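Local coordinates for anabena Tic22 (Anabaena sp., PDB 4EV1), which probably acts as a chaperone in protein transport, as a cyanobacterial, thylakoid-associated member of the Tic22-like family, at residues 138-141 and 147-150; 160-165 and 169-174. All coordinates share one frame; numbering follows the deposited sequence.

In the fold
Interaction 1 (138-141 with 147-150) and interaction 2 (160-165 with 169-174) follow one another along the chain, and their centres lie about 9 Å apart on the same side of the molecule. The strands 149-151 and 156-162 are antiparallel neighbours in one sheet, and helix 165-175 packs against residues of both contacts. Leu171 of interaction 2 bridges to interaction 1: its CD1 lies 3.6 Å from Ile149 CG2, and its CD2 3.9 Å from Val138 CB. A further touch brings Val147 O to 3.7 Å from Pro160 CD. A bound sulfate, probably from the crystallisation liquor, lies about 4 Å from the Gln169 side chain as modelled in one of its two conformers.

Interaction 1. Residues 138-141 and 147-150; sequences VRFA and VPIK
The methyl CG2 of Val147 sits over the centre of the Phe140 ring face, 3.5 Å from the ring centroid and only 8° off the normal, a CH-pi contact in which one bump meets one flat surface. Phe140 CG stands anti to its own carbonyl carbon (chi1 -70°), which swings the ring back across Val147 at about a right angle. The same methyl meets Val138 CG1 at 3.9 Å, so it sits between Val138 and the Phe140 ring. Pro148 CD approaches the ring obliquely, 4.1 Å from Phe140 CZ. This is where the chain leaves strand 134-139 and, through a short loop of the Tic22-like fold, returns toward strand 149-151. A nearly straight bond (171°) from Val147 N to Val138 O, 3.1 Å long, closes the loop's neck. With an alanine here instead of Phe140, the Val147 methyl would probably lose the ring face it rests on, and a gap would be likely to open beside Pro148. Helix 165-175 packs against both valines, Ala168 and Leu171 touching Val138 and Val175 touching Val147. One water donates to both Val138 O and Val147 O, the latter at 2.6 Å.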
loop_
_atom_site.group_PDB
_atom_site.type_symbol
_atom_site.label_atom_id
_atom_site.label_comp_id
_atom_site.label_asym_id
_atom_site.label_seq_id
_atom_site.Cartn_x
_atom_site.Cartn_y
_atom_site.Cartn_z
ATOM N N VAL A 138 15.533 -2.594 5.436
ATOM C CA VAL A 138 16.914 -2.373 5.837
ATOM C C VAL A 138 17.698 -3.675 5.818
ATOM O O VAL A 138 17.218 -4.693 6.295
ATOM C CB VAL A 138 16.980 -1.730 7.212
ATOM C CG1 VAL A 138 18.452 -1.630 7.732
ATOM C CG2 VAL A 138 16.324 -0.367 7.118
ATOM N N ARG A 139 18.899 -3.627 5.255
ATOM C CA ARG A 139 19.739 -4.824 5.175
ATOM C C ARG A 139 21.039 -4.530 5.845
ATOM O O ARG A 139 21.491 -3.384 5.845
ATOM C CB ARG A 139 20.027 -5.203 3.733
ATOM C CG ARG A 139 18.808 -5.410 2.865
ATOM C CD ARG A 139 19.232 -5.901 1.506
ATOM N NE ARG A 139 19.794 -4.842 0.679
ATOM C CZ ARG A 139 19.949 -4.922 -0.642
ATOM N NH1 ARG A 139 19.587 -6.014 -1.308
ATOM N NH2 ARG A 139 20.462 -3.889 -1.303
ATOM N N PHE A 140 21.643 -5.565 6.411
ATOM C CA PHE A 140 22.980 -5.451 6.995
ATOM C C PHE A 140 24.027 -4.997 5.942
ATOM O O PHE A 140 24.964 -4.245 6.261
ATOM C CB PHE A 140 23.394 -6.783 7.635
ATOM C CG PHE A 140 22.622 -7.131 8.891
ATOM C CD1 PHE A 140 22.822 -6.409 10.068
ATOM C CD2 PHE A 140 21.699 -8.147 8.897
ATOM C CE1 PHE A 140 22.090 -6.698 11.217
ATOM C CE2 PHE A 140 20.972 -8.445 10.046
ATOM C CZ PHE A 140 21.171 -7.733 11.200
ATOM N N ALA A 141 23.858 -5.466 4.709
ATOM C CA ALA A 141 24.687 -5.062 3.572
ATOM C C ALA A 141 23.973 -5.535 2.314
ATOM O O ALA A 141 23.131 -6.421 2.402
ATOM C CB ALA A 141 26.110 -5.684 3.663
ATOM N N VAL A 147 17.484 -6.923 8.406
ATOM C CA VAL A 147 17.620 -6.626 9.820
ATOM C C VAL A 147 16.268 -6.787 10.506
ATOM O O VAL A 147 15.291 -6.164 10.089
ATOM C CB VAL A 147 18.122 -5.152 10.071
ATOM C CG1 VAL A 147 18.114 -4.822 11.557
ATOM C CG2 VAL A 147 19.496 -4.937 9.493
ATOM N N PRO A 148 16.202 -7.649 11.534
ATOM C CA PRO A 148 14.998 -7.781 12.355
ATOM C C PRO A 148 14.928 -6.750 13.476
ATOM O O PRO A 148 15.937 -6.104 13.798
ATOM C CB PRO A 148 15.101 -9.195 12.937
ATOM C CG PRO A 148 16.440 -9.755 12.488
ATOM C CD PRO A 148 17.231 -8.637 11.914
ATOM N N ILE A 149 13.735 -6.573 14.034
ATOM C CA ILE A 149 13.557 -5.721 15.211
ATOM C C ILE A 149 12.822 -6.487 16.304
ATOM O O ILE A 149 12.081 -7.433 16.034
ATOM C CB ILE A 149 12.824 -4.374 14.909
ATOM C CG1 ILE A 149 11.512 -4.603 14.152
ATOM C CG2 ILE A 149 13.720 -3.456 14.104
ATOM C CD1 ILE A 149 10.577 -3.381 14.127
ATOM N N LYS A 150 13.079 -6.059 17.537
ATOM C CA LYS A 150 12.487 -6.627 18.751
ATOM C C LYS A 150 11.069 -6.085 18.857
ATOM O O LYS A 150 10.844 -4.886 18.642
ATOM C CB LYS A 150 13.287 -6.210 20.001
ATOM C CG LYS A 150 14.822 -6.381 19.896
ATOM C CD LYS A 150 15.604 -5.905 21.165
ATOM C CE LYS A 150 17.105 -5.709 20.864
ATOM N NZ LYS A 150 18.028 -5.703 22.065
HETATM O O HOH W 1 14.740 -5.206 7.751
#

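Interaction 2. Residues 160-165 and 169-174; sequences PLFLSK and QGLLGQ
Leu171 on helix 165-175 packs against Pro160 and Phe162 of strand 156-162, within a beta-alpha unit of the Tic22-like fold in which the chain turns at Leu163 and Ser164 and the helix folds back over the strand it has just left. The apolar contacts converge on one methyl: Leu171 CD2 lies 4.1 Å from Pro160 CG and 4.0 Å from Phe162 CE2. It reaches the phenyl ring at the edge, near its plane, and the leucine crosses both partners at about a right angle. Leu171 holds CG anti to the backbone N (chi1 -177°), which puts CD2 against Pro160 and Phe162. Beside them in the sheet, Val210 of the parallel neighbouring strand 207-210 touches the same two side chains. A second kind is aliphatic: in the conformer given for Gln169, its side chain and that of Lys165 run side by side, pointing the same way, with Lys165 CE 3.8 Å from Gln169 CG. The polar contacts gather at the start of the helix. Ser164 occupies the N-cap position, its OG bonded to Glu112, whose other carboxylate oxygen takes the backbone N of Lys165. The first turn is held by Gln169 N bonding to Lys165 O at 2.9 Å, with an angle of 154° at the hydrogen.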
loop_
_atom_site.group_PDB
_atom_site.type_symbol
_atom_site.label_atom_id
_atom_site.label_comp_id
_atom_site.label_asym_id
_atom_site.label_seq_id
_atom_site.Cartn_x
_atom_site.Cartn_y
_atom_site.Cartn_z
ATOM N N PRO A 160 10.624 -5.784 9.386
ATOM C CA PRO A 160 9.669 -4.759 8.968
ATOM C C PRO A 160 9.879 -4.279 7.550
ATOM O O PRO A 160 10.972 -3.859 7.225
ATOM C CB PRO A 160 9.973 -3.613 9.923
ATOM C CG PRO A 160 11.405 -3.740 10.181
ATOM C CD PRO A 160 11.704 -5.203 10.199
ATOM N N LEU A 161 8.824 -4.280 6.737
ATOM C CA LEU A 161 8.838 -3.636 5.439
ATOM C C LEU A 161 8.059 -2.285 5.498
ATOM O O LEU A 161 6.840 -2.229 5.719
ATOM C CB LEU A 161 8.281 -4.560 4.379
ATOM C CG LEU A 161 8.781 -6.009 4.374
ATOM C CD1 LEU A 161 8.048 -6.847 3.316
ATOM C CD2 LEU A 161 10.262 -6.037 4.155
ATOM N N PHE A 162 8.784 -1.191 5.318
ATOM C CA PHE A 162 8.213 0.127 5.527
ATOM C C PHE A 162 7.610 0.673 4.261
ATOM O O PHE A 162 8.230 0.638 3.185
ATOM C CB PHE A 162 9.268 1.097 6.044
ATOM C CG PHE A 162 9.904 0.657 7.350
ATOM C CD1 PHE A 162 9.241 0.852 8.571
ATOM C CD2 PHE A 162 11.128 0.022 7.354
ATOM C CE1 PHE A 162 9.826 0.433 9.774
ATOM C CE2 PHE A 162 11.721 -0.384 8.543
ATOM C CZ PHE A 162 11.080 -0.185 9.746
ATOM N N LEU A 163 6.423 1.238 4.396
ATOM C CA LEU A 163 5.814 1.969 3.290
ATOM C C LEU A 163 6.398 3.390 3.194
ATOM O O LEU A 163 6.231 4.080 2.165
ATOM C CB LEU A 163 4.301 2.029 3.448
ATOM C CG LEU A 163 3.434 0.859 2.967
ATOM C CD1 LEU A 163 3.572 0.666 1.423
ATOM C CD2 LEU A 163 3.701 -0.437 3.712
ATOM N N SER A 164 7.097 3.820 4.244
ATOM C CA SER A 164 7.715 5.111 4.244
ATOM C C SER A 164 9.242 5.071 4.430
ATOM O O SER A 164 9.748 4.526 5.402
ATOM C CB SER A 164 7.070 5.968 5.314
ATOM O OG SER A 164 7.608 7.240 5.188
ATOM N N LYS A 165 9.945 5.681 3.501
ATOM C CA LYS A 165 11.387 5.673 3.513
ATOM C C LYS A 165 11.991 6.251 4.764
ATOM O O LYS A 165 12.950 5.752 5.220
ATOM C CB LYS A 165 11.947 6.340 2.290
ATOM C CG LYS A 165 13.382 6.140 2.115
ATOM C CD LYS A 165 13.897 7.237 1.368
ATOM C CE LYS A 165 15.080 7.788 2.045
ATOM N NZ LYS A 165 16.236 7.115 1.450
ATOM N N GLN A 169 14.914 4.809 7.061
ATOM C CA GLN A 169 16.162 5.561 7.320
ATOM C C GLN A 169 16.435 5.588 8.811
ATOM O O GLN A 169 17.598 5.557 9.245
ATOM C CB GLN A 169 16.112 6.994 6.764
ATOM C CG GLN A 169 16.759 7.181 5.370
ATOM C CD GLN A 169 18.301 7.176 5.388
ATOM O OE1 GLN A 169 18.937 6.589 4.504
ATOM N NE2 GLN A 169 18.895 7.820 6.390
ATOM N N GLY A 170 15.360 5.632 9.595
ATOM C CA GLY A 170 15.465 5.573 11.047
ATOM C C GLY A 170 16.139 4.309 11.526
ATOM O O GLY A 170 17.077 4.380 12.310
ATOM N N LEU A 171 15.666 3.151 11.057
ATOM C CA LEU A 171 16.276 1.851 11.397
ATOM C C LEU A 171 17.696 1.709 10.857
ATOM O O LEU A 171 18.581 1.227 11.562
ATOM C CB LEU A 171 15.429 0.690 10.871
ATOM C CG LEU A 171 15.901 -0.744 11.203
ATOM C CD1 LEU A 171 16.015 -1.008 12.699
ATOM C CD2 LEU A 171 14.927 -1.735 10.580
ATOM N N LEU A 172 17.916 2.158 9.619
ATOM C CA LEU A 172 19.264 2.198 9.054
ATOM C C LEU A 172 20.232 2.872 10.035
ATOM O O LEU A 172 21.261 2.294 10.400
ATOM C CB LEU A 172 19.283 2.939 7.721
ATOM C CG LEU A 172 20.652 3.025 7.052
ATOM C CD1 LEU A 172 21.261 1.641 6.975
ATOM C CD2 LEU A 172 20.536 3.668 5.686
ATOM N N GLY A 173 19.858 4.073 10.480
ATOM C CA GLY A 173 20.626 4.844 11.469
ATOM C C GLY A 173 20.993 4.061 12.723
ATOM O O GLY A 173 22.101 4.209 13.235
ATOM N N GLN A 174 20.089 3.205 13.205
ATOM C CA GLN A 174 20.356 2.369 14.398
ATOM C C GLN A 174 21.316 1.210 14.114
ATOM O O GLN A 174 22.009 0.747 15.017
ATOM C CB GLN A 174 19.068 1.790 14.986
ATOM C CG GLN A 174 18.152 2.810 15.650
ATOM C CD GLN A 174 16.752 2.267 15.905
ATOM O OE1 GLN A 174 16.578 1.226 16.536
ATOM N NE2 GLN A 174 15.743 2.979 15.416
#